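Local coordinates for protein cystathionine beta-lyases/cystathionine gamma-synthases (Corynebacterium glutamicum, PDB 5X5H) that probably makes L,L-cystathionine from O-succinyl-L-homoserine and L-cysteine with pyridoxal 5'-phosphate as cofactor, a step of methionine biosynthesis, at residues 103-108 with 153-158; 145-150 with 174-179; 203-208 with 331-336; 266-271 with 374-379; 307-312 with 359-364. All coordinates share one frame; numbering follows the deposited sequence.

In the fold
Contacts 1, 2 and 3 all touch one pyridoxal phosphate; contacts 4 and 5 lie away from it in the C-terminal part of the fold, and the segments of contact 3 alternate with theirs. Contact 2 pairs strands 144-150 and 175-179 inside the seven-stranded sheet; contact 1, its centre about 14 Å away, joins loops that follow strands 99-103 and 144-150. Contact 3 brings the cofactor-bearing loop against a loop of the five-stranded sheet. Contact 5 belongs to that second sheet and touches contacts 1 and 3 through Arg364, and contact 1 also through Ser307, tying sheet to pocket. Contact 4, its centre about 34 Å from that of contact 2, packs helices 254-273 and 372-384, the latter following strand 362-366.

Contact 1: 103-108 with 153-158. With PLP (pyridoxal-5'-phosphate), chain B.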
# COMPACT_ATOMS: atom_id res chain seq x y z
N GLY A 103 -34.91 -7.20 14.23
CA GLY A 103 -35.46 -6.03 14.82
C GLY A 103 -36.05 -5.03 13.87
O GLY A 103 -35.98 -5.14 12.65
N ASN A 104 -36.74 -4.03 14.50
CA ASN A 104 -37.45 -2.96 13.77
C ASN A 104 -36.66 -1.71 13.56
O ASN A 104 -37.25 -0.63 13.27
CB ASN A 104 -38.89 -2.57 14.39
CG ASN A 104 -38.82 -1.94 15.75
OD1 ASN A 104 -37.77 -1.63 16.30
ND2 ASN A 104 -39.99 -1.82 16.36
N ASP A 105 -35.36 -1.73 13.87
CA ASP A 105 -34.49 -0.59 13.57
C ASP A 105 -33.16 -1.22 13.29
O ASP A 105 -32.63 -1.91 14.21
CB ASP A 105 -34.40 0.45 14.73
CG ASP A 105 -33.78 1.83 14.24
OD1 ASP A 105 -34.42 2.55 13.40
OD2 ASP A 105 -32.67 2.21 14.61
N ALA A 106 -32.65 -1.04 12.10
CA ALA A 106 -31.46 -1.87 11.73
C ALA A 106 -30.89 -1.31 10.50
O ALA A 106 -31.57 -0.59 9.72
CB ALA A 106 -31.83 -3.35 11.51
N TYR A 107 -29.64 -1.65 10.26
CA TYR A 107 -28.98 -1.19 9.15
C TYR A 107 -29.82 -1.68 7.92
O TYR A 107 -30.21 -2.88 7.76
CB TYR A 107 -27.47 -1.69 9.12
CG TYR A 107 -26.81 -1.28 7.94
CD1 TYR A 107 -26.73 0.09 7.53
CD2 TYR A 107 -26.19 -2.17 7.06
CE1 TYR A 107 -26.16 0.55 6.34
CE2 TYR A 107 -25.62 -1.74 5.93
CZ TYR A 107 -25.52 -0.40 5.50
OH TYR A 107 -25.00 0.01 4.28
N GLY A 108 -30.04 -0.69 7.08
CA GLY A 108 -30.86 -0.90 5.86
C GLY A 108 -30.25 -2.00 4.99
O GLY A 108 -30.99 -2.79 4.40
N THR A 153 -29.05 0.27 17.95
CA THR A 153 -29.44 0.16 16.54
C THR A 153 -29.05 1.31 15.66
O THR A 153 -28.84 2.47 16.15
CB THR A 153 -30.99 -0.03 16.36
OG1 THR A 153 -31.64 1.18 16.81
CG2 THR A 153 -31.51 -1.15 17.13
N ASN A 154 -28.91 1.09 14.33
CA ASN A 154 -28.54 2.13 13.40
C ASN A 154 -29.80 2.45 12.66
O ASN A 154 -30.29 1.53 11.94
CB ASN A 154 -27.55 1.46 12.39
CG ASN A 154 -27.08 2.37 11.32
OD1 ASN A 154 -27.52 3.53 11.19
ND2 ASN A 154 -26.03 1.90 10.55
N PRO A 155 -30.38 3.65 12.74
CA PRO A 155 -29.74 4.86 13.29
C PRO A 155 -30.33 5.28 14.64
O PRO A 155 -29.79 6.27 15.23
CB PRO A 155 -30.03 5.88 12.29
CG PRO A 155 -31.50 5.55 11.87
CD PRO A 155 -31.57 4.06 11.92
N ALA A 156 -31.43 4.71 15.13
CA ALA A 156 -32.11 5.27 16.30
C ALA A 156 -31.55 4.97 17.61
O ALA A 156 -32.04 5.44 18.67
CB ALA A 156 -33.62 4.88 16.21
N LEU A 157 -30.51 4.14 17.67
CA LEU A 157 -29.84 3.81 18.91
C LEU A 157 -30.72 3.13 19.91
O LEU A 157 -30.52 3.21 21.11
CB LEU A 157 -29.08 5.00 19.48
CG LEU A 157 -28.25 5.74 18.46
CD1 LEU A 157 -27.62 6.99 18.96
CD2 LEU A 157 -27.07 4.92 17.86
N GLY A 158 -31.64 2.29 19.39
CA GLY A 158 -32.42 1.45 20.26
C GLY A 158 -31.63 0.40 20.96
O GLY A 158 -30.60 -0.10 20.40
N1 PLP B . -23.97 -3.18 10.40
C2 PLP B . -24.01 -1.94 10.82
C2A PLP B . -24.58 -1.70 12.18
C3 PLP B . -23.39 -0.97 10.10
O3 PLP B . -23.37 0.35 10.50
C4 PLP B . -22.78 -1.24 8.87
C4A PLP B . -22.14 -0.15 8.10
C5 PLP B . -22.89 -2.55 8.35
C6 PLP B . -23.48 -3.48 9.18
C5A PLP B . -22.38 -2.96 6.97
O4P PLP B . -20.91 -3.01 6.92
P PLP B . -20.15 -2.68 5.58
O1P PLP B . -20.54 -1.28 5.15
O2P PLP B . -18.72 -2.85 6.06
O3P PLP B . -20.52 -3.75 4.55
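The Asp105 side chain swings toward Thr153 with CG anti to the backbone N (chi1 -165°), while Thr153 holds OG1 between its own backbone N and carbonyl carbon (chi1 66°), an arrangement that turns Asp105 OD2 onto the hydroxyl. Asp105 OD2 is gripped by two donors, both somewhat out of the carboxylate plane: Thr153 OG1 gives its proton at 2.6 Å from the anti side, and Ala156 N comes in at 2.8 Å from the syn side. Thr153 OG1 in turn accepts from Gly158 N at 2.8 Å, tying in the far end of its loop. Pro155, preceded by a cis peptide bond, lays CD 3.4 Å from Asp105 OD2, and Ala156 CB closes on the same oxygen. Tyr107 and Asn154 run side by side, ring and amide planes 20° apart, with Tyr107 CD1 3.6 Å from Asn154 ND2. That ND2 makes a weak 3.1 Å hydrogen bond to PLP O3, while Asn154 OD1 is held by Arg364. Tyr107 OH is hydrogen-bonded to Arg54 of the second subunit, and the Tyr107 ring lies over the cofactor, PLP C4 3.9 Å above its plane. A tyrosine ring lying over the pyridine is characteristic of the cofactor site of trans-sulfuration enzymes.

Contact 2: 145-150 with 174-179. With PLP (pyridoxal-5'-phosphate), chain B.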
# COMPACT_ATOMS: atom_id res chain seq x y z
N LYS A 145 -34.11 -20.20 13.28
CA LYS A 145 -32.68 -20.54 13.48
C LYS A 145 -31.82 -19.39 13.89
O LYS A 145 -30.73 -19.57 14.40
CB LYS A 145 -32.14 -21.15 12.18
CG LYS A 145 -32.84 -22.40 11.72
CD LYS A 145 -32.65 -23.52 12.73
CE LYS A 145 -32.93 -24.85 12.06
NZ LYS A 145 -34.33 -24.89 11.93
N LEU A 146 -32.35 -18.16 13.82
CA LEU A 146 -31.52 -16.96 14.01
C LEU A 146 -32.37 -15.86 14.61
O LEU A 146 -33.44 -15.52 14.04
CB LEU A 146 -30.98 -16.55 12.64
CG LEU A 146 -30.02 -15.36 12.64
CD1 LEU A 146 -28.84 -15.48 13.57
CD2 LEU A 146 -29.59 -15.16 11.16
N ILE A 147 -31.86 -15.27 15.64
CA ILE A 147 -32.36 -13.95 16.15
C ILE A 147 -31.20 -12.95 15.91
O ILE A 147 -30.08 -13.19 16.43
CB ILE A 147 -32.71 -14.03 17.63
CG1 ILE A 147 -33.74 -15.18 17.87
CG2 ILE A 147 -33.26 -12.68 18.16
CD1 ILE A 147 -34.02 -15.39 19.33
N TRP A 148 -31.46 -11.92 15.13
CA TRP A 148 -30.47 -10.93 14.73
C TRP A 148 -30.69 -9.65 15.50
O TRP A 148 -31.78 -9.03 15.36
CB TRP A 148 -30.58 -10.67 13.24
CG TRP A 148 -29.43 -9.83 12.76
CD1 TRP A 148 -29.38 -8.47 12.63
CD2 TRP A 148 -28.17 -10.35 12.35
NE1 TRP A 148 -28.14 -8.11 12.12
CE2 TRP A 148 -27.39 -9.25 12.00
CE3 TRP A 148 -27.66 -11.65 12.21
CZ2 TRP A 148 -26.09 -9.41 11.47
CZ3 TRP A 148 -26.32 -11.81 11.71
CH2 TRP A 148 -25.60 -10.68 11.33
N VAL A 149 -29.74 -9.28 16.34
CA VAL A 149 -29.89 -8.11 17.19
C VAL A 149 -28.80 -7.09 16.83
O VAL A 149 -27.61 -7.49 16.79
CB VAL A 149 -29.82 -8.51 18.67
CG1 VAL A 149 -29.59 -7.31 19.59
CG2 VAL A 149 -31.16 -9.26 19.05
N GLU A 150 -29.10 -5.83 16.69
CA GLU A 150 -28.15 -4.75 16.68
C GLU A 150 -28.38 -3.97 17.91
O GLU A 150 -29.53 -3.58 18.18
CB GLU A 150 -28.36 -3.74 15.60
CG GLU A 150 -27.94 -4.06 14.32
CD GLU A 150 -28.23 -2.96 13.32
OE1 GLU A 150 -28.31 -1.74 13.58
OE2 GLU A 150 -28.30 -3.35 12.17
N ALA A 174 -32.60 -21.87 17.93
CA ALA A 174 -32.26 -20.49 17.48
C ALA A 174 -30.90 -20.12 18.04
O ALA A 174 -30.59 -20.42 19.15
CB ALA A 174 -33.29 -19.50 17.87
N LYS A 175 -30.12 -19.42 17.22
CA LYS A 175 -28.90 -18.76 17.70
C LYS A 175 -29.09 -17.23 17.74
O LYS A 175 -29.72 -16.74 16.80
CB LYS A 175 -27.70 -19.14 16.83
CG LYS A 175 -27.32 -20.66 16.97
CD LYS A 175 -26.07 -20.91 16.15
CE LYS A 175 -25.77 -22.41 15.99
NZ LYS A 175 -25.80 -23.06 17.28
N LEU A 176 -28.54 -16.58 18.72
CA LEU A 176 -28.50 -15.14 18.83
C LEU A 176 -27.18 -14.63 18.23
O LEU A 176 -26.10 -15.01 18.76
CB LEU A 176 -28.64 -14.67 20.22
CG LEU A 176 -28.43 -13.22 20.55
CD1 LEU A 176 -29.40 -12.33 19.74
CD2 LEU A 176 -28.42 -12.96 22.04
N VAL A 177 -27.30 -13.76 17.25
CA VAL A 177 -26.14 -13.04 16.70
C VAL A 177 -26.37 -11.57 16.99
O VAL A 177 -27.42 -11.01 16.73
CB VAL A 177 -25.91 -13.28 15.25
CG1 VAL A 177 -24.76 -12.36 14.71
CG2 VAL A 177 -25.69 -14.78 14.99
N VAL A 178 -25.31 -10.95 17.57
CA VAL A 178 -25.31 -9.49 17.83
C VAL A 178 -24.38 -8.81 16.83
O VAL A 178 -23.18 -9.18 16.77
CB VAL A 178 -24.99 -9.11 19.27
CG1 VAL A 178 -24.89 -7.68 19.46
CG2 VAL A 178 -26.03 -9.74 20.23
N ASP A 179 -24.90 -7.84 16.13
CA ASP A 179 -24.09 -6.90 15.32
C ASP A 179 -23.63 -5.82 16.28
O ASP A 179 -24.43 -5.00 16.75
CB ASP A 179 -24.90 -6.41 14.16
CG ASP A 179 -24.19 -5.36 13.31
OD1 ASP A 179 -23.17 -4.76 13.77
OD2 ASP A 179 -24.73 -5.06 12.18
N1 PLP B . -23.97 -3.18 10.40
C2 PLP B . -24.01 -1.94 10.82
C2A PLP B . -24.58 -1.70 12.18
C3 PLP B . -23.39 -0.97 10.10
O3 PLP B . -23.37 0.35 10.50
C4 PLP B . -22.78 -1.24 8.87
C4A PLP B . -22.14 -0.15 8.10
C5 PLP B . -22.89 -2.55 8.35
C6 PLP B . -23.48 -3.48 9.18
C5A PLP B . -22.38 -2.96 6.97
O4P PLP B . -20.91 -3.01 6.92
P PLP B . -20.15 -2.68 5.58
O1P PLP B . -20.54 -1.28 5.15
O2P PLP B . -18.72 -2.85 6.06
O3P PLP B . -20.52 -3.75 4.55
O HOH W 1 -27.18 -5.52 11.20
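Glu150 and Asp179, side by side at the strand ends, share a water with Trp148: it accepts from Trp148 NE1 at 2.9 Å, in the indole plane, and donates to Glu150 OE2 at 2.6 Å and to Asp179 OD2 at 2.7 Å. It bridges two carboxylates, planes 58° apart, and may ease the repulsion between them. Glu150 OE2 also takes the backbone N-H of Tyr107, and Asp179 OD1 is hydrogen-bonded to Thr181. Asp179 OD2 sits 2.7 Å from PLP N1. Behind this end the strands run parallel, joined by five backbone hydrogen bonds whose donors alternate between them, from Lys175 N-Lys145 O to Asp179 N-Val149 O. Trp148 has CG anti to the backbone N (chi1 -171°), which brings its six-membered ring against Val177; CZ3 lies 3.4 Å from Val177 CG1. Leu146 CD1 meets the other branch of Val177, CG2, at 3.5 Å, and helix 82-93 packs on this face. On the face of Ile147, Val149 and Leu176, Leu176 CD1 touches Val149 CG2 at 3.6 Å beneath helix 162-167. Strand 144-150, helix 162-167 and strand 175-179 make a beta-alpha-beta unit; the aspartate beside the pyridine nitrogen at its end is a hallmark of fold-type I pyridoxal phosphate enzymes.

Contact 3: 203-208 with 331-336; sequences TKYIGG and ESLGGV. With PLP (pyridoxal-5'-phosphate), chain B.
Lys204 and Leu333 meet at the internal aldimine of a fold-type I pyridoxal phosphate enzyme, where the loop after strand 197-201 is backed by residues 331-336. The covalent link comes first: Lys204 NZ is 1.4 Å from PLP C4A, and a weak hydrogen bond joins the same nitrogen to PLP O3. Thr203 OG1 donates to PLP O2P at 2.7 Å, fixing the phosphate from the adjacent residue. Apolar contacts follow. The lysine chain, bent at chi2 and chi4, crosses Leu333, whose CG lies 3.9 Å from Lys204 CD; Leu333 CD1 reaches Tyr205 CE2. Among the backbone contacts, Lys204 CA and Leu333 O stand 3.3 Å apart in a CA-H...O contact, and Val336 N gives Gly208 O a weak hydrogen bond. Glycine matters at Gly334, where phi is positive and a beta carbon would point into Lys204 C and Tyr205 N. Two waters complete the seam: one joins Thr203 O and Ser332 OG, the other donates to both Gly208 O and Gly334 O. Tyr52 of the second subunit packs on Thr203, Lys204 and Ser332. The Tyr205 ring takes a CH-pi contact on its face, Gly334 CA lying 3.6 Å from the ring centroid and 13° off the normal.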
# COMPACT_ATOMS: atom_id res chain seq x y z
N THR A 203 -15.19 -1.58 8.87
CA THR A 203 -15.22 -0.30 8.17
C THR A 203 -15.35 0.89 9.07
O THR A 203 -14.94 2.00 8.70
CB THR A 203 -16.43 -0.37 7.20
OG1 THR A 203 -16.35 -1.59 6.45
CG2 THR A 203 -16.39 0.80 6.23
N LYS A 204 -16.05 0.68 10.17
CA LYS A 204 -16.43 1.74 11.09
C LYS A 204 -15.39 1.94 12.20
O LYS A 204 -14.29 2.31 11.86
CB LYS A 204 -17.86 1.47 11.57
CG LYS A 204 -18.92 1.09 10.61
CD LYS A 204 -18.96 1.91 9.44
CE LYS A 204 -20.14 1.51 8.40
NZ LYS A 204 -21.48 0.89 8.73
N TYR A 205 -15.70 1.72 13.45
CA TYR A 205 -14.78 1.98 14.54
C TYR A 205 -13.52 1.18 14.60
O TYR A 205 -12.47 1.72 15.05
CB TYR A 205 -15.48 1.93 15.92
CG TYR A 205 -16.52 2.99 16.21
CD1 TYR A 205 -16.13 4.22 16.53
CD2 TYR A 205 -17.87 2.71 16.07
CE1 TYR A 205 -17.07 5.20 16.84
CE2 TYR A 205 -18.80 3.69 16.31
CZ TYR A 205 -18.37 4.92 16.68
OH TYR A 205 -19.32 5.93 16.98
N ILE A 206 -13.59 -0.12 14.30
CA ILE A 206 -12.39 -0.95 14.45
C ILE A 206 -11.23 -0.42 13.57
O ILE A 206 -10.13 -0.15 14.08
CB ILE A 206 -12.72 -2.42 14.26
CG1 ILE A 206 -13.44 -2.91 15.49
CG2 ILE A 206 -11.50 -3.25 13.92
CD1 ILE A 206 -14.10 -4.27 15.28
N GLY A 207 -11.44 -0.22 12.27
CA GLY A 207 -10.45 0.47 11.46
C GLY A 207 -10.23 1.88 11.85
O GLY A 207 -9.10 2.33 11.95
N GLY A 208 -11.35 2.61 11.96
CA GLY A 208 -11.35 3.94 12.57
C GLY A 208 -10.94 5.13 11.77
O GLY A 208 -10.94 6.25 12.25
N GLU A 331 -21.99 9.48 4.06
CA GLU A 331 -22.37 8.23 4.62
C GLU A 331 -21.21 7.66 5.49
O GLU A 331 -20.12 8.19 5.47
CB GLU A 331 -22.87 7.22 3.57
CG GLU A 331 -24.13 7.73 2.84
CD GLU A 331 -24.67 6.69 1.88
OE1 GLU A 331 -23.89 6.26 1.04
OE2 GLU A 331 -25.89 6.35 1.89
N SER A 332 -21.49 6.62 6.24
CA SER A 332 -20.54 5.94 7.13
C SER A 332 -20.42 6.64 8.46
O SER A 332 -21.11 7.58 8.80
CB SER A 332 -19.18 5.70 6.50
OG SER A 332 -18.58 4.48 7.13
N LEU A 333 -19.58 6.04 9.29
CA LEU A 333 -19.46 6.37 10.69
C LEU A 333 -18.25 5.73 11.29
O LEU A 333 -17.64 4.82 10.66
CB LEU A 333 -20.77 5.97 11.46
CG LEU A 333 -21.03 4.49 11.49
CD1 LEU A 333 -20.69 3.85 12.80
CD2 LEU A 333 -22.42 4.12 11.03
N GLY A 334 -17.89 6.16 12.50
CA GLY A 334 -16.87 5.52 13.29
C GLY A 334 -15.45 5.88 12.92
O GLY A 334 -14.53 5.28 13.53
N GLY A 335 -15.27 6.84 12.10
CA GLY A 335 -13.93 7.38 11.85
C GLY A 335 -13.59 8.49 12.76
O GLY A 335 -14.38 9.04 13.51
N VAL A 336 -12.29 8.84 12.74
CA VAL A 336 -11.77 9.94 13.56
C VAL A 336 -12.43 11.25 13.19
O VAL A 336 -12.59 12.13 14.08
CB VAL A 336 -10.25 10.07 13.50
CG1 VAL A 336 -9.57 8.88 14.14
CG2 VAL A 336 -9.75 10.30 12.08
N1 PLP B . -23.97 -3.18 10.40
C2 PLP B . -24.01 -1.94 10.82
C2A PLP B . -24.58 -1.70 12.18
C3 PLP B . -23.39 -0.97 10.10
O3 PLP B . -23.37 0.35 10.50
C4 PLP B . -22.78 -1.24 8.87
C4A PLP B . -22.14 -0.15 8.10
C5 PLP B . -22.89 -2.55 8.35
C6 PLP B . -23.48 -3.48 9.18
C5A PLP B . -22.38 -2.96 6.97
O4P PLP B . -20.91 -3.01 6.92
P PLP B . -20.15 -2.68 5.58
O1P PLP B . -20.54 -1.28 5.15
O2P PLP B . -18.72 -2.85 6.06
O3P PLP B . -20.52 -3.75 4.55
O HOH W 2 -15.88 4.50 7.45
O HOH W 3 -12.26 6.43 15.18

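Contact 4: 266-271 with 374-379; sequences EKIAEF and DLLADV
Ile268 pushes its CD1 tip into a hollow on the facing helix lined by Ile372, Leu375, Leu376 and Val379. Its nearest side-chain neighbour among residues 374-379 is Leu376 CD2 at 3.7 Å; Leu375 CB lies at 4.1 Å and Val379 CG2 at 4.3 Å. Both torsions of the isoleucine are near -60° (chi1 -61°, chi2 -71°), which bends CD1 across to that hollow. Leu376 answers from the other helix: its CD2 branch slides past Ile268 in the opposite sense and settles between CD1 of Ile268 and CB of Phe271, the latter also 3.7 Å away. One turn on, Phe271 has CG anti to its backbone N and brings its ring edge to Val379 CG1, 4.0 Å from CE2. The bumps are wholly apolar. Ile306 of strand 305-310 touches Ile268 as well, and Leu383 packs on Phe271. With the axes of the two short segments 10.3 Å apart and 28° from parallel, Ile268 sits as a knob in a four-residue hole, knobs-into-holes fashion, between helices 254-273 and 372-384.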
# COMPACT_ATOMS: atom_id res chain seq x y z
N GLU A 266 -21.07 12.67 24.60
CA GLU A 266 -21.83 13.03 25.83
C GLU A 266 -22.03 14.55 25.84
O GLU A 266 -23.19 15.00 26.13
CB GLU A 266 -21.06 12.60 27.06
CG GLU A 266 -21.02 11.13 27.30
CD GLU A 266 -19.97 10.69 28.34
OE1 GLU A 266 -19.30 11.59 28.97
OE2 GLU A 266 -19.85 9.48 28.61
N LYS A 267 -21.08 15.34 25.47
CA LYS A 267 -21.19 16.78 25.55
C LYS A 267 -22.06 17.31 24.46
O LYS A 267 -22.88 18.23 24.64
CB LYS A 267 -19.84 17.49 25.57
CG LYS A 267 -19.06 17.14 26.79
CD LYS A 267 -17.65 17.66 26.74
CE LYS A 267 -16.78 17.10 27.81
NZ LYS A 267 -15.39 17.49 27.47
N ILE A 268 -21.95 16.82 23.23
CA ILE A 268 -22.82 17.27 22.14
C ILE A 268 -24.28 16.84 22.42
O ILE A 268 -25.23 17.65 22.14
CB ILE A 268 -22.36 16.72 20.78
CG1 ILE A 268 -20.94 17.23 20.47
CG2 ILE A 268 -23.41 17.01 19.67
CD1 ILE A 268 -20.93 18.69 20.17
N ALA A 269 -24.54 15.65 22.92
CA ALA A 269 -25.90 15.22 23.22
C ALA A 269 -26.50 16.19 24.28
O ALA A 269 -27.67 16.55 24.17
CB ALA A 269 -25.91 13.83 23.74
N GLU A 270 -25.74 16.51 25.31
CA GLU A 270 -26.24 17.42 26.39
C GLU A 270 -26.52 18.72 25.71
O GLU A 270 -27.62 19.35 25.97
CB GLU A 270 -25.14 17.56 27.46
CG GLU A 270 -25.36 18.59 28.55
CD GLU A 270 -24.16 18.58 29.52
OE1 GLU A 270 -23.09 19.14 29.16
OE2 GLU A 270 -24.28 17.91 30.59
N PHE A 271 -25.68 19.29 24.86
CA PHE A 271 -25.94 20.59 24.25
C PHE A 271 -27.22 20.50 23.39
O PHE A 271 -28.10 21.39 23.45
CB PHE A 271 -24.77 21.02 23.35
CG PHE A 271 -25.04 22.24 22.61
CD1 PHE A 271 -25.13 23.43 23.30
CD2 PHE A 271 -25.14 22.27 21.30
CE1 PHE A 271 -25.42 24.62 22.60
CE2 PHE A 271 -25.45 23.43 20.57
CZ PHE A 271 -25.58 24.63 21.25
N ASP A 374 -14.62 23.00 19.12
CA ASP A 374 -14.86 23.22 17.75
C ASP A 374 -16.15 22.49 17.27
O ASP A 374 -16.89 23.02 16.45
CB ASP A 374 -13.68 22.71 16.90
CG ASP A 374 -12.40 23.43 17.21
OD1 ASP A 374 -12.39 24.65 17.53
OD2 ASP A 374 -11.32 22.78 17.09
N LEU A 375 -16.39 21.29 17.75
CA LEU A 375 -17.65 20.55 17.38
C LEU A 375 -18.84 21.31 17.97
O LEU A 375 -19.84 21.44 17.28
CB LEU A 375 -17.58 19.16 17.91
CG LEU A 375 -16.56 18.24 17.19
CD1 LEU A 375 -16.32 16.94 17.97
CD2 LEU A 375 -16.91 18.03 15.72
N LEU A 376 -18.78 21.75 19.23
CA LEU A 376 -19.92 22.54 19.84
C LEU A 376 -20.15 23.77 19.00
O LEU A 376 -21.34 24.11 18.71
CB LEU A 376 -19.61 22.90 21.26
CG LEU A 376 -19.77 21.82 22.28
CD1 LEU A 376 -19.06 22.12 23.57
CD2 LEU A 376 -21.25 21.56 22.54
N ALA A 377 -19.11 24.46 18.59
CA ALA A 377 -19.27 25.68 17.82
C ALA A 377 -19.93 25.42 16.50
O ALA A 377 -20.80 26.17 15.96
CB ALA A 377 -17.97 26.42 17.67
N ASP A 378 -19.56 24.30 15.86
CA ASP A 378 -20.13 23.95 14.56
C ASP A 378 -21.58 23.57 14.67
O ASP A 378 -22.44 24.04 13.83
CB ASP A 378 -19.34 22.81 13.89
CG ASP A 378 -19.66 22.62 12.45
OD1 ASP A 378 -19.84 23.63 11.70
OD2 ASP A 378 -19.66 21.43 11.97
N VAL A 379 -21.95 22.77 15.65
CA VAL A 379 -23.35 22.43 15.90
C VAL A 379 -24.15 23.69 16.22
O VAL A 379 -25.26 23.81 15.69
CB VAL A 379 -23.52 21.36 17.02
CG1 VAL A 379 -24.98 21.10 17.35
CG2 VAL A 379 -22.83 20.06 16.60

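Contact 5: 307-312 with 359-364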
# COMPACT_ATOMS: atom_id res chain seq x y z
N SER A 307 -28.34 10.49 17.31
CA SER A 307 -29.35 10.90 16.34
C SER A 307 -30.25 11.97 16.92
O SER A 307 -30.39 12.03 18.14
CB SER A 307 -30.14 9.71 15.83
OG SER A 307 -29.29 8.94 14.91
N VAL A 308 -30.76 12.77 16.06
CA VAL A 308 -31.48 14.01 16.47
C VAL A 308 -32.70 14.09 15.57
O VAL A 308 -32.58 14.02 14.38
CB VAL A 308 -30.61 15.19 16.25
CG1 VAL A 308 -31.27 16.47 16.78
CG2 VAL A 308 -29.23 15.02 16.92
N ARG A 309 -33.85 14.38 16.19
CA ARG A 309 -35.07 14.68 15.44
C ARG A 309 -35.39 16.14 15.60
O ARG A 309 -35.42 16.62 16.72
CB ARG A 309 -36.21 13.81 15.91
CG ARG A 309 -36.02 12.31 15.71
CD ARG A 309 -37.15 11.35 15.99
NE ARG A 309 -38.26 11.71 15.11
CZ ARG A 309 -39.49 11.25 15.22
NH1 ARG A 309 -39.74 10.27 16.03
NH2 ARG A 309 -40.38 11.75 14.38
N PHE A 310 -35.63 16.85 14.49
CA PHE A 310 -35.81 18.25 14.41
C PHE A 310 -37.33 18.67 14.46
O PHE A 310 -38.13 18.10 13.76
CB PHE A 310 -35.19 18.78 13.17
CG PHE A 310 -33.69 18.85 13.26
CD1 PHE A 310 -32.91 17.78 12.97
CD2 PHE A 310 -33.08 19.98 13.72
CE1 PHE A 310 -31.51 17.81 13.19
CE2 PHE A 310 -31.68 20.03 13.87
CZ PHE A 310 -30.88 18.93 13.54
N ALA A 311 -37.56 19.65 15.31
CA ALA A 311 -38.95 20.18 15.47
C ALA A 311 -39.46 20.70 14.16
O ALA A 311 -40.67 20.59 13.88
CB ALA A 311 -38.87 21.28 16.52
N GLY A 312 -38.61 21.24 13.33
CA GLY A 312 -39.04 21.76 12.00
C GLY A 312 -39.11 20.78 10.89
O GLY A 312 -39.19 21.15 9.69
N PRO A 359 -37.77 8.09 10.42
CA PRO A 359 -38.37 9.42 10.31
C PRO A 359 -37.62 10.42 9.46
O PRO A 359 -36.34 10.55 9.54
CB PRO A 359 -38.47 9.94 11.70
CG PRO A 359 -38.12 8.79 12.54
CD PRO A 359 -37.66 7.65 11.79
N ARG A 360 -38.29 11.17 8.64
CA ARG A 360 -37.65 12.14 7.79
C ARG A 360 -37.11 13.38 8.48
O ARG A 360 -36.36 14.19 7.91
CB ARG A 360 -38.65 12.56 6.67
CG ARG A 360 -38.98 11.38 5.73
CD ARG A 360 -39.78 11.97 4.56
NE ARG A 360 -41.10 12.07 5.15
CZ ARG A 360 -41.82 13.14 5.50
NH1 ARG A 360 -43.01 12.88 6.08
NH2 ARG A 360 -41.42 14.40 5.37
N ASP A 361 -37.45 13.55 9.78
CA ASP A 361 -36.95 14.62 10.52
C ASP A 361 -35.62 14.29 11.30
O ASP A 361 -35.19 15.13 12.07
CB ASP A 361 -38.00 15.09 11.57
CG ASP A 361 -38.37 14.12 12.56
OD1 ASP A 361 -37.75 13.10 12.77
OD2 ASP A 361 -39.47 14.30 13.32
N LEU A 362 -35.07 13.11 10.99
CA LEU A 362 -33.96 12.50 11.78
C LEU A 362 -32.62 12.69 11.07
O LEU A 362 -32.52 12.46 9.87
CB LEU A 362 -34.22 11.08 12.13
CG LEU A 362 -33.21 10.41 13.10
CD1 LEU A 362 -33.80 9.35 13.88
CD2 LEU A 362 -32.03 9.84 12.26
N VAL A 363 -31.64 13.19 11.83
CA VAL A 363 -30.22 13.26 11.39
C VAL A 363 -29.40 12.40 12.30
O VAL A 363 -29.59 12.37 13.51
CB VAL A 363 -29.71 14.70 11.44
CG1 VAL A 363 -28.18 14.80 11.18
CG2 VAL A 363 -30.47 15.55 10.42
N ARG A 364 -28.47 11.60 11.67
CA ARG A 364 -27.59 10.71 12.41
C ARG A 364 -26.21 11.34 12.35
O ARG A 364 -25.72 11.75 11.28
CB ARG A 364 -27.54 9.35 11.81
CG ARG A 364 -26.70 8.32 12.55
CD ARG A 364 -26.45 7.03 11.79
NE ARG A 364 -25.41 7.26 10.82
CZ ARG A 364 -25.16 6.44 9.83
NH1 ARG A 364 -25.75 5.30 9.73
NH2 ARG A 364 -24.20 6.68 9.02
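Strands 307-310 and 362-364 run antiparallel, their directions 156° apart, with Val308 and Val363 as the hydrogen-bonded pair (Val308 N to Val363 O and Val363 N to Val308 O, both 2.8 Å), the non-hydrogen-bonded pairs Ser307-Arg364 and Arg309-Leu362 on either side, and Phe310 N extending the pairing to Asp361 O at 3.0 Å, where the type I turn from Pro359 to Leu362 leads into the strand. Side chains add a salt bridge. Arg309 approaches Asp361 side-on: NE meets the syn lone pair of OD1 at 2.8 Å and NH2 meets OD2 at 2.9 Å, both oxygens slightly out of the guanidinium plane and the two flat groups 47° apart. Asp361 turns CG between its backbone N and carbonyl carbon (chi1 62°), which carries the carboxylate across to the arginine. Pro359 lies over one face of the guanidinium, its CG 3.8 Å above the plane, so the cation is held at its edge by charge and on a face by a ring. On the other side of the sheet Phe310 CE1 rests 3.7 Å from Val363 CG2. Ser307 OG binds Pro155 O, linking this sheet to the cofactor pocket, and Arg364 forms a salt bridge with Glu341. Strand 278-282 flanks 305-310, strand 339-341 flanks 362-366, and helix 313-323 packs against Phe310 and Val363.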